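Local structure of soluble lytic murein transglycosylase (Escherichia coli, 1QSA) at residues L202-T207 against Q216-A221; V220-V225 against R234-S239; Y35-Y40 against M392-D397. The protein cleaves the beta-1,4-glycosidic bonds between N-acetylmuramic acid and N-acetylglucosamine in peptidoglycan, acting exolytically and forming a 1,6-anhydro bond in the N-acetylmuramic acid residue. All blocks are in the same frame, centred on the assembly; numbering follows the deposited sequence.

Contact 1. Residues L202-T207 against Q216-A221; sequences LTFART and QMAAVA
F204 of helix 201-207 meets M217 and A218 of helix 212-228, two helices that follow one another in the chain. The backbones come nearest at two alanines, where A205 CA lies 6.7 Å from A218 CA, and a methyl is as much side chain as either position carries. The backbones run further apart at F204, and its ring bridges the difference. F204 has CG anti to the backbone N (chi1 174°), which carries the phenyl group off its own helix and across to 216-221. There its outer end meets the start of the M217 side chain: CZ and CE2 of F204 both lie 4.0 Å from M217 CB, an approach oblique to the ring. One side of the same ring continues onto the next residue, with F204 CD2 4.3 Å from A218 CB. An alanine suits that place because its single methyl lets the aromatic ring come close to the helix backbone, and F204 CE2 is 4.2 Å from A218 N. M217 touches F204 through CB; its chain is bent at chi2 and chi3. The side-chain contacts are all apolar. Within the first segment T203 O takes both T207 N and T207 OG1, the latter at 2.9 Å and from 40° above the carbonyl plane, so a threonine hydroxyl adds a second grip to an ordinary helical bond. This is plain helix packing within the alpha-superhelix. Helix 185-196 adds A190, I191 and L194 around F204, while I161 and M165 of helix 154-166 receive M217. L240 of helix 230-243 touches A205, and Q244, in the loop that follows, reaches both A205 and A218.

Contact 2. Residues V220-V225 against R234-S239; sequences VAFASV and RLMIPS
F222 meets M236 and I237 with different atoms of its phenyl ring. Its far end, CZ, is 3.6 Å from I237 CG1, the two side chains crossing at about a right angle. Nearer the root, F222 CD1 lies 4.1 Å from M236 SD. The sulfur stands 5.4 Å from the centroid of the F222 ring and 87° off its normal, so this is a Met-aromatic contact made at the ring edge, where aromatic hydrogens can face the polarisable sulfur. M236, with CG anti to its backbone N (chi1 -174°), passes alongside F222 in the opposite direction, and its bend at chi3 sets CE 4.3 Å from V225 CG1. Long side chains such as F222 and M236 suit the place, because the nearly antiparallel segments (154°) keep their axes 11.1 Å apart. An alanine in place of F222 would probably open a gap between the helices, leaving the M236 sulfur without its aromatic edge and I237 CG1 without the ring it packs on. Segment 234-239 is kinked where the nitrogens of P238 and S239 lack bonds to the preceding turn; a proline nitrogen has no hydrogen to give. Joined by a short turn and running nearly antiparallel, helices 212-228 and 230-243 form a helical hairpin of the superhelix. L254, I257 and V258 of helix 248-260 pack on F222, while V201, at the start of helix 201-207, touches M236.

Contact 3. Residues Y35-Y40 against M392-D397; sequences YPLYPY and MYWNLD
W394 reaches toward Y35 and L37 with its indole. Its CB leaves the backbone on the side of segment 35-40, and CG, anti to the carbonyl carbon (chi1 -62°), directs the five-membered ring at both partners. The first ring atom to touch is W394 CD1, 4.0 Å from L37 CD1, a methyl lying near the indole plane. Next comes NE1, whose N-H is given to Y35 OH at 2.9 Å; the bond is fairly straight (159°) and the oxygen sits 14° out of the indole plane. Beyond it, W394 CE2 and, further out, CZ2 lie 3.8 and 4.2 Å from Y35 OH. The hydroxyl is also hydrogen-bonded to E390 OE1, so a tyrosine suits the place: its oxygen can accept from the indole while serving the carboxylate. W394 stands just after helix 383-393, which ends in a Schellman motif with N395, at positive phi, as the C-prime residue; N395 N bonds M392 O at 3.0 Å and L396 N reaches L391 O. Y35 to Y38 make a type I turn leading into helix 38-48, with L37 at its N-cap. The contact thus ties the N-terminal part of the superhelix to the L domain, consistent with the closed ring known for Slt70. Over one face of the indole lies Y393 CD2, 3.8 Å above its plane, and the Y10 ring of helix 3-18 meets W394 and Y35.

How the contacts relate
Contacts 1 and 2 are neighbours in the superhelix: both use helix 212-228, share V220 and A221, and touch where L202 CD1 comes 3.8 Å from S239 C. Each joins helices close in sequence and rests on a phenylalanine, its ring against an alanine methyl and a methionine CB in contact 1, against a methionine sulfur and an isoleucine in contact 2. Contact 3 lies about 56 Å from contact 1, centre to centre, on the opposite side of the chain's centre. It brings together turns and helix ends some 350 residues apart and adds a directional hydrogen bond to its packing. All three are largely buried; contact 1 involves buried residues alone, contacts 2 and 3 each one partly exposed residue, M236 and W394.

Contact 1. Residues L202-T207 against Q216-A221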
loop_
_atom_site.group_PDB
_atom_site.type_symbol
_atom_site.label_atom_id
_atom_site.label_comp_id
_atom_site.label_asym_id
_atom_site.label_seq_id
_atom_site.Cartn_x
_atom_site.Cartn_y
_atom_site.Cartn_z
ATOM N N LEU A 202 -17.685 29.260 -5.122
ATOM C CA LEU A 202 -18.867 29.856 -5.741
ATOM C C LEU A 202 -18.491 31.128 -6.508
ATOM O O LEU A 202 -19.020 31.379 -7.599
ATOM C CB LEU A 202 -19.958 30.130 -4.705
ATOM C CG LEU A 202 -21.307 30.579 -5.282
ATOM C CD1 LEU A 202 -21.835 29.571 -6.303
ATOM C CD2 LEU A 202 -22.304 30.755 -4.142
ATOM N N THR A 203 -17.556 31.902 -5.957
ATOM C CA THR A 203 -17.071 33.120 -6.615
ATOM C C THR A 203 -16.357 32.699 -7.907
ATOM O O THR A 203 -16.587 33.284 -8.966
ATOM C CB THR A 203 -16.090 33.900 -5.710
ATOM O OG1 THR A 203 -16.769 34.301 -4.515
ATOM C CG2 THR A 203 -15.570 35.137 -6.413
ATOM N N PHE A 204 -15.538 31.649 -7.816
ATOM C CA PHE A 204 -14.810 31.113 -8.972
ATOM C C PHE A 204 -15.806 30.723 -10.073
ATOM O O PHE A 204 -15.628 31.077 -11.235
ATOM C CB PHE A 204 -13.982 29.882 -8.546
ATOM C CG PHE A 204 -13.297 29.163 -9.689
ATOM C CD1 PHE A 204 -12.026 29.560 -10.122
ATOM C CD2 PHE A 204 -13.908 28.069 -10.313
ATOM C CE1 PHE A 204 -11.374 28.875 -11.157
ATOM C CE2 PHE A 204 -13.266 27.376 -11.353
ATOM C CZ PHE A 204 -11.993 27.782 -11.774
ATOM N N ALA A 205 -16.861 30.009 -9.685
ATOM C CA ALA A 205 -17.893 29.540 -10.607
ATOM C C ALA A 205 -18.688 30.662 -11.283
ATOM O O ALA A 205 -19.066 30.549 -12.442
ATOM C CB ALA A 205 -18.848 28.606 -9.878
ATOM N N ARG A 206 -18.945 31.735 -10.544
ATOM C CA ARG A 206 -19.710 32.857 -11.075
ATOM C C ARG A 206 -18.896 33.847 -11.904
ATOM O O ARG A 206 -19.429 34.458 -12.830
ATOM C CB ARG A 206 -20.400 33.608 -9.933
ATOM C CG ARG A 206 -21.472 32.815 -9.224
ATOM C CD ARG A 206 -21.963 33.558 -8.000
ATOM N NE ARG A 206 -23.201 32.983 -7.487
ATOM C CZ ARG A 206 -23.756 33.317 -6.325
ATOM N NH1 ARG A 206 -23.171 34.208 -5.538
ATOM N NH2 ARG A 206 -24.892 32.740 -5.945
ATOM N N THR A 207 -17.614 34.004 -11.578
ATOM C CA THR A 207 -16.762 34.955 -12.288
ATOM C C THR A 207 -15.979 34.419 -13.484
ATOM O O THR A 207 -15.299 35.185 -14.165
ATOM C CB THR A 207 -15.790 35.669 -11.334
ATOM O OG1 THR A 207 -14.882 34.718 -10.761
ATOM C CG2 THR A 207 -16.559 36.381 -10.230
ATOM N N GLN A 216 -14.919 21.088 -13.748
ATOM C CA GLN A 216 -14.122 20.069 -13.066
ATOM C C GLN A 216 -13.293 20.666 -11.930
ATOM O O GLN A 216 -13.158 20.052 -10.865
ATOM C CB GLN A 216 -13.225 19.333 -14.046
ATOM C CG GLN A 216 -13.986 18.442 -14.996
ATOM C CD GLN A 216 -13.059 17.474 -15.675
ATOM O OE1 GLN A 216 -12.329 16.746 -15.012
ATOM N NE2 GLN A 216 -13.038 17.498 -16.997
ATOM N N MET A 217 -12.739 21.854 -12.155
ATOM C CA MET A 217 -11.951 22.537 -11.137
ATOM C C MET A 217 -12.847 22.856 -9.936
ATOM O O MET A 217 -12.486 22.600 -8.786
ATOM C CB MET A 217 -11.360 23.829 -11.704
ATOM C CG MET A 217 -10.252 23.620 -12.757
ATOM S SD MET A 217 -8.731 22.904 -12.056
ATOM C CE MET A 217 -8.046 24.330 -11.227
ATOM N N ALA A 218 -14.041 23.377 -10.213
ATOM C CA ALA A 218 -14.968 23.718 -9.133
ATOM C C ALA A 218 -15.445 22.478 -8.365
ATOM O O ALA A 218 -15.639 22.543 -7.158
ATOM C CB ALA A 218 -16.172 24.506 -9.687
ATOM N N ALA A 219 -15.630 21.357 -9.057
ATOM C CA ALA A 219 -16.085 20.132 -8.394
ATOM C C ALA A 219 -15.049 19.612 -7.396
ATOM O O ALA A 219 -15.405 19.085 -6.341
ATOM C CB ALA A 219 -16.454 19.066 -9.406
ATOM N N VAL A 220 -13.764 19.784 -7.709
ATOM C CA VAL A 220 -12.727 19.347 -6.772
ATOM C C VAL A 220 -12.745 20.270 -5.540
ATOM O O VAL A 220 -12.735 19.804 -4.398
ATOM C CB VAL A 220 -11.314 19.354 -7.422
ATOM C CG1 VAL A 220 -10.256 18.945 -6.387
ATOM C CG2 VAL A 220 -11.264 18.393 -8.614
ATOM N N ALA A 221 -12.798 21.580 -5.769
ATOM C CA ALA A 221 -12.826 22.533 -4.665
ATOM C C ALA A 221 -14.070 22.298 -3.797
ATOM O O ALA A 221 -14.016 22.376 -2.577
ATOM C CB ALA A 221 -12.812 23.958 -5.193
#

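Contact 2. Residues V220-V225 against R234-S239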
loop_
_atom_site.group_PDB
_atom_site.type_symbol
_atom_site.label_atom_id
_atom_site.label_comp_id
_atom_site.label_asym_id
_atom_site.label_seq_id
_atom_site.Cartn_x
_atom_site.Cartn_y
_atom_site.Cartn_z
ATOM N N VAL A 220 -13.764 19.784 -7.709
ATOM C CA VAL A 220 -12.727 19.347 -6.772
ATOM C C VAL A 220 -12.745 20.270 -5.540
ATOM O O VAL A 220 -12.735 19.804 -4.398
ATOM C CB VAL A 220 -11.314 19.354 -7.422
ATOM C CG1 VAL A 220 -10.256 18.945 -6.387
ATOM C CG2 VAL A 220 -11.264 18.393 -8.614
ATOM N N ALA A 221 -12.798 21.580 -5.769
ATOM C CA ALA A 221 -12.826 22.533 -4.665
ATOM C C ALA A 221 -14.070 22.298 -3.797
ATOM O O ALA A 221 -14.016 22.376 -2.577
ATOM C CB ALA A 221 -12.812 23.958 -5.193
ATOM N N PHE A 222 -15.182 21.975 -4.452
ATOM C CA PHE A 222 -16.446 21.726 -3.759
ATOM C C PHE A 222 -16.284 20.553 -2.785
ATOM O O PHE A 222 -16.784 20.601 -1.656
ATOM C CB PHE A 222 -17.555 21.447 -4.774
ATOM C CG PHE A 222 -18.896 21.126 -4.146
ATOM C CD1 PHE A 222 -19.742 22.144 -3.716
ATOM C CD2 PHE A 222 -19.310 19.805 -4.014
ATOM C CE1 PHE A 222 -20.996 21.843 -3.160
ATOM C CE2 PHE A 222 -20.552 19.496 -3.463
ATOM C CZ PHE A 222 -21.396 20.511 -3.037
ATOM N N ALA A 223 -15.588 19.509 -3.222
ATOM C CA ALA A 223 -15.329 18.355 -2.365
ATOM C C ALA A 223 -14.502 18.781 -1.136
ATOM O O ALA A 223 -14.743 18.313 -0.024
ATOM C CB ALA A 223 -14.611 17.271 -3.151
ATOM N N SER A 224 -13.550 19.696 -1.322
ATOM C CA SER A 224 -12.731 20.179 -0.201
ATOM C C SER A 224 -13.599 20.961 0.788
ATOM O O SER A 224 -13.429 20.843 2.013
ATOM C CB SER A 224 -11.572 21.053 -0.701
ATOM O OG SER A 224 -10.732 20.318 -1.574
ATOM N N VAL A 225 -14.529 21.753 0.252
ATOM C CA VAL A 225 -15.449 22.533 1.083
ATOM C C VAL A 225 -16.336 21.585 1.890
ATOM O O VAL A 225 -16.553 21.812 3.077
ATOM C CB VAL A 225 -16.357 23.461 0.231
ATOM C CG1 VAL A 225 -17.460 24.085 1.103
ATOM C CG2 VAL A 225 -15.517 24.563 -0.420
ATOM N N ARG A 234 -23.780 21.411 1.170
ATOM C CA ARG A 234 -25.127 20.968 0.799
ATOM C C ARG A 234 -25.982 22.145 0.338
ATOM O O ARG A 234 -26.649 22.073 -0.690
ATOM C CB ARG A 234 -25.801 20.271 1.991
ATOM C CG ARG A 234 -27.133 19.608 1.667
ATOM C CD ARG A 234 -27.758 18.975 2.907
ATOM N NE ARG A 234 -28.297 19.990 3.804
ATOM C CZ ARG A 234 -29.540 20.454 3.737
ATOM N NH1 ARG A 234 -30.381 19.976 2.831
ATOM N NH2 ARG A 234 -29.948 21.387 4.585
ATOM N N LEU A 235 -25.898 23.249 1.078
ATOM C CA LEU A 235 -26.672 24.457 0.785
ATOM C C LEU A 235 -26.217 25.212 -0.460
ATOM O O LEU A 235 -26.988 25.975 -1.050
ATOM C CB LEU A 235 -26.643 25.391 1.990
ATOM C CG LEU A 235 -27.370 24.878 3.232
ATOM C CD1 LEU A 235 -27.157 25.850 4.374
ATOM C CD2 LEU A 235 -28.853 24.689 2.938
ATOM N N MET A 236 -24.972 24.980 -0.869
ATOM C CA MET A 236 -24.398 25.641 -2.037
ATOM C C MET A 236 -24.752 25.020 -3.391
ATOM O O MET A 236 -24.617 25.679 -4.429
ATOM C CB MET A 236 -22.873 25.662 -1.901
ATOM C CG MET A 236 -22.159 26.442 -2.985
ATOM S SD MET A 236 -20.378 26.158 -2.954
ATOM C CE MET A 236 -19.970 26.676 -1.301
ATOM N N ILE A 237 -25.209 23.770 -3.396
ATOM C CA ILE A 237 -25.497 23.098 -4.651
ATOM C C ILE A 237 -26.371 23.868 -5.648
ATOM O O ILE A 237 -26.015 23.973 -6.824
ATOM C CB ILE A 237 -26.005 21.649 -4.438
ATOM C CG1 ILE A 237 -24.898 20.801 -3.804
ATOM C CG2 ILE A 237 -26.437 21.032 -5.766
ATOM C CD1 ILE A 237 -25.288 19.344 -3.547
ATOM N N PRO A 238 -27.515 24.426 -5.203
ATOM C CA PRO A 238 -28.330 25.157 -6.182
ATOM C C PRO A 238 -27.588 26.321 -6.843
ATOM O O PRO A 238 -27.632 26.466 -8.068
ATOM C CB PRO A 238 -29.530 25.632 -5.355
ATOM C CG PRO A 238 -29.689 24.545 -4.339
ATOM C CD PRO A 238 -28.245 24.240 -3.935
ATOM N N SER A 239 -26.889 27.122 -6.041
ATOM C CA SER A 239 -26.141 28.267 -6.558
ATOM C C SER A 239 -25.023 27.845 -7.505
ATOM O O SER A 239 -24.794 28.495 -8.528
ATOM C CB SER A 239 -25.550 29.085 -5.416
ATOM O OG SER A 239 -26.564 29.766 -4.700
#

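Contact 3. Residues Y35-Y40 against M392-D397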
loop_
_atom_site.group_PDB
_atom_site.type_symbol
_atom_site.label_atom_id
_atom_site.label_comp_id
_atom_site.label_asym_id
_atom_site.label_seq_id
_atom_site.Cartn_x
_atom_site.Cartn_y
_atom_site.Cartn_z
ATOM N N TYR A 35 33.367 -15.035 -4.261
ATOM C CA TYR A 35 32.254 -14.986 -3.307
ATOM C C TYR A 35 31.004 -14.451 -4.034
ATOM O O TYR A 35 31.108 -13.486 -4.796
ATOM C CB TYR A 35 32.620 -14.072 -2.141
ATOM C CG TYR A 35 31.573 -14.039 -1.050
ATOM C CD1 TYR A 35 31.199 -15.214 -0.377
ATOM C CD2 TYR A 35 30.942 -12.846 -0.695
ATOM C CE1 TYR A 35 30.221 -15.197 0.620
ATOM C CE2 TYR A 35 29.966 -12.811 0.299
ATOM C CZ TYR A 35 29.602 -13.983 0.952
ATOM O OH TYR A 35 28.619 -13.920 1.900
ATOM N N PRO A 36 29.816 -15.069 -3.824
ATOM C CA PRO A 36 28.600 -14.599 -4.508
ATOM C C PRO A 36 28.308 -13.113 -4.426
ATOM O O PRO A 36 27.790 -12.548 -5.393
ATOM C CB PRO A 36 27.483 -15.431 -3.873
ATOM C CG PRO A 36 28.187 -16.757 -3.591
ATOM C CD PRO A 36 29.557 -16.315 -3.073
ATOM N N LEU A 37 28.635 -12.489 -3.297
ATOM C CA LEU A 37 28.360 -11.060 -3.158
ATOM C C LEU A 37 29.456 -10.107 -3.666
ATOM O O LEU A 37 29.344 -8.889 -3.497
ATOM C CB LEU A 37 27.932 -10.712 -1.728
ATOM C CG LEU A 37 26.746 -11.525 -1.174
ATOM C CD1 LEU A 37 26.328 -10.963 0.180
ATOM C CD2 LEU A 37 25.552 -11.506 -2.121
ATOM N N TYR A 38 30.469 -10.635 -4.350
ATOM C CA TYR A 38 31.526 -9.777 -4.899
ATOM C C TYR A 38 30.948 -8.638 -5.772
ATOM O O TYR A 38 31.409 -7.507 -5.676
ATOM C CB TYR A 38 32.552 -10.607 -5.676
ATOM C CG TYR A 38 33.693 -9.779 -6.201
ATOM C CD1 TYR A 38 34.699 -9.311 -5.348
ATOM C CD2 TYR A 38 33.744 -9.431 -7.542
ATOM C CE1 TYR A 38 35.736 -8.500 -5.835
ATOM C CE2 TYR A 38 34.766 -8.626 -8.041
ATOM C CZ TYR A 38 35.751 -8.165 -7.187
ATOM O OH TYR A 38 36.735 -7.352 -7.706
ATOM N N PRO A 39 29.900 -8.902 -6.591
ATOM C CA PRO A 39 29.348 -7.806 -7.414
ATOM C C PRO A 39 28.874 -6.617 -6.567
ATOM O O PRO A 39 28.904 -5.475 -7.034
ATOM C CB PRO A 39 28.185 -8.478 -8.149
ATOM C CG PRO A 39 28.670 -9.884 -8.328
ATOM C CD PRO A 39 29.283 -10.190 -6.964
ATOM N N TYR A 40 28.409 -6.873 -5.342
ATOM C CA TYR A 40 27.991 -5.783 -4.452
ATOM C C TYR A 40 29.196 -4.937 -4.032
ATOM O O TYR A 40 29.077 -3.721 -3.852
ATOM C CB TYR A 40 27.232 -6.311 -3.237
ATOM C CG TYR A 40 25.819 -6.736 -3.552
ATOM C CD1 TYR A 40 24.763 -5.819 -3.486
ATOM C CD2 TYR A 40 25.526 -8.055 -3.906
ATOM C CE1 TYR A 40 23.456 -6.203 -3.765
ATOM C CE2 TYR A 40 24.202 -8.452 -4.186
ATOM C CZ TYR A 40 23.180 -7.513 -4.114
ATOM O OH TYR A 40 21.887 -7.868 -4.410
ATOM N N MET A 392 20.569 -13.626 2.818
ATOM C CA MET A 392 19.746 -14.093 3.933
ATOM C C MET A 392 20.648 -14.481 5.119
ATOM O O MET A 392 20.311 -14.218 6.273
ATOM C CB MET A 392 18.851 -15.263 3.485
ATOM C CG MET A 392 17.765 -14.859 2.486
ATOM S SD MET A 392 16.704 -13.520 3.117
ATOM C CE MET A 392 15.743 -14.415 4.345
ATOM N N TYR A 393 21.825 -15.039 4.822
ATOM C CA TYR A 393 22.773 -15.415 5.865
ATOM C C TYR A 393 23.176 -14.181 6.686
ATOM O O TYR A 393 23.305 -14.256 7.910
ATOM C CB TYR A 393 24.020 -16.057 5.267
ATOM C CG TYR A 393 25.025 -16.435 6.322
ATOM C CD1 TYR A 393 24.808 -17.541 7.141
ATOM C CD2 TYR A 393 26.190 -15.685 6.515
ATOM C CE1 TYR A 393 25.726 -17.894 8.122
ATOM C CE2 TYR A 393 27.115 -16.033 7.493
ATOM C CZ TYR A 393 26.875 -17.142 8.292
ATOM O OH TYR A 393 27.785 -17.523 9.253
ATOM N N TRP A 394 23.327 -13.041 6.016
ATOM C CA TRP A 394 23.695 -11.794 6.695
ATOM C C TRP A 394 22.494 -10.986 7.201
ATOM O O TRP A 394 22.660 -9.852 7.671
ATOM C CB TRP A 394 24.541 -10.910 5.763
ATOM C CG TRP A 394 25.845 -11.535 5.349
ATOM C CD1 TRP A 394 26.224 -11.859 4.083
ATOM C CD2 TRP A 394 26.939 -11.891 6.206
ATOM N NE1 TRP A 394 27.489 -12.398 4.092
ATOM C CE2 TRP A 394 27.954 -12.430 5.380
ATOM C CE3 TRP A 394 27.163 -11.808 7.590
ATOM C CZ2 TRP A 394 29.181 -12.887 5.892
ATOM C CZ3 TRP A 394 28.395 -12.264 8.100
ATOM C CH2 TRP A 394 29.380 -12.794 7.249
ATOM N N ASN A 395 21.297 -11.556 7.100
ATOM C CA ASN A 395 20.067 -10.889 7.536
ATOM C C ASN A 395 19.812 -9.572 6.794
ATOM O O ASN A 395 19.345 -8.587 7.376
ATOM C CB ASN A 395 20.083 -10.688 9.059
ATOM C CG ASN A 395 20.156 -12.005 9.811
ATOM O OD1 ASN A 395 19.337 -12.885 9.597
ATOM N ND2 ASN A 395 21.180 -12.170 10.632
ATOM N N LEU A 396 20.180 -9.547 5.518
ATOM C CA LEU A 396 19.987 -8.376 4.662
ATOM C C LEU A 396 18.700 -8.644 3.888
ATOM O O LEU A 396 18.695 -8.740 2.658
ATOM C CB LEU A 396 21.191 -8.215 3.710
ATOM C CG LEU A 396 22.526 -7.943 4.425
ATOM C CD1 LEU A 396 23.714 -8.041 3.460
ATOM C CD2 LEU A 396 22.469 -6.572 5.092
ATOM N N ASP A 397 17.597 -8.752 4.624
ATOM C CA ASP A 397 16.315 -9.068 4.018
ATOM C C ASP A 397 15.812 -8.131 2.928
ATOM O O ASP A 397 15.220 -8.601 1.961
ATOM C CB ASP A 397 15.233 -9.271 5.096
ATOM C CG ASP A 397 15.525 -10.466 6.010
ATOM O OD1 ASP A 397 16.461 -10.382 6.812
ATOM O OD2 ASP A 397 14.809 -11.494 5.960
#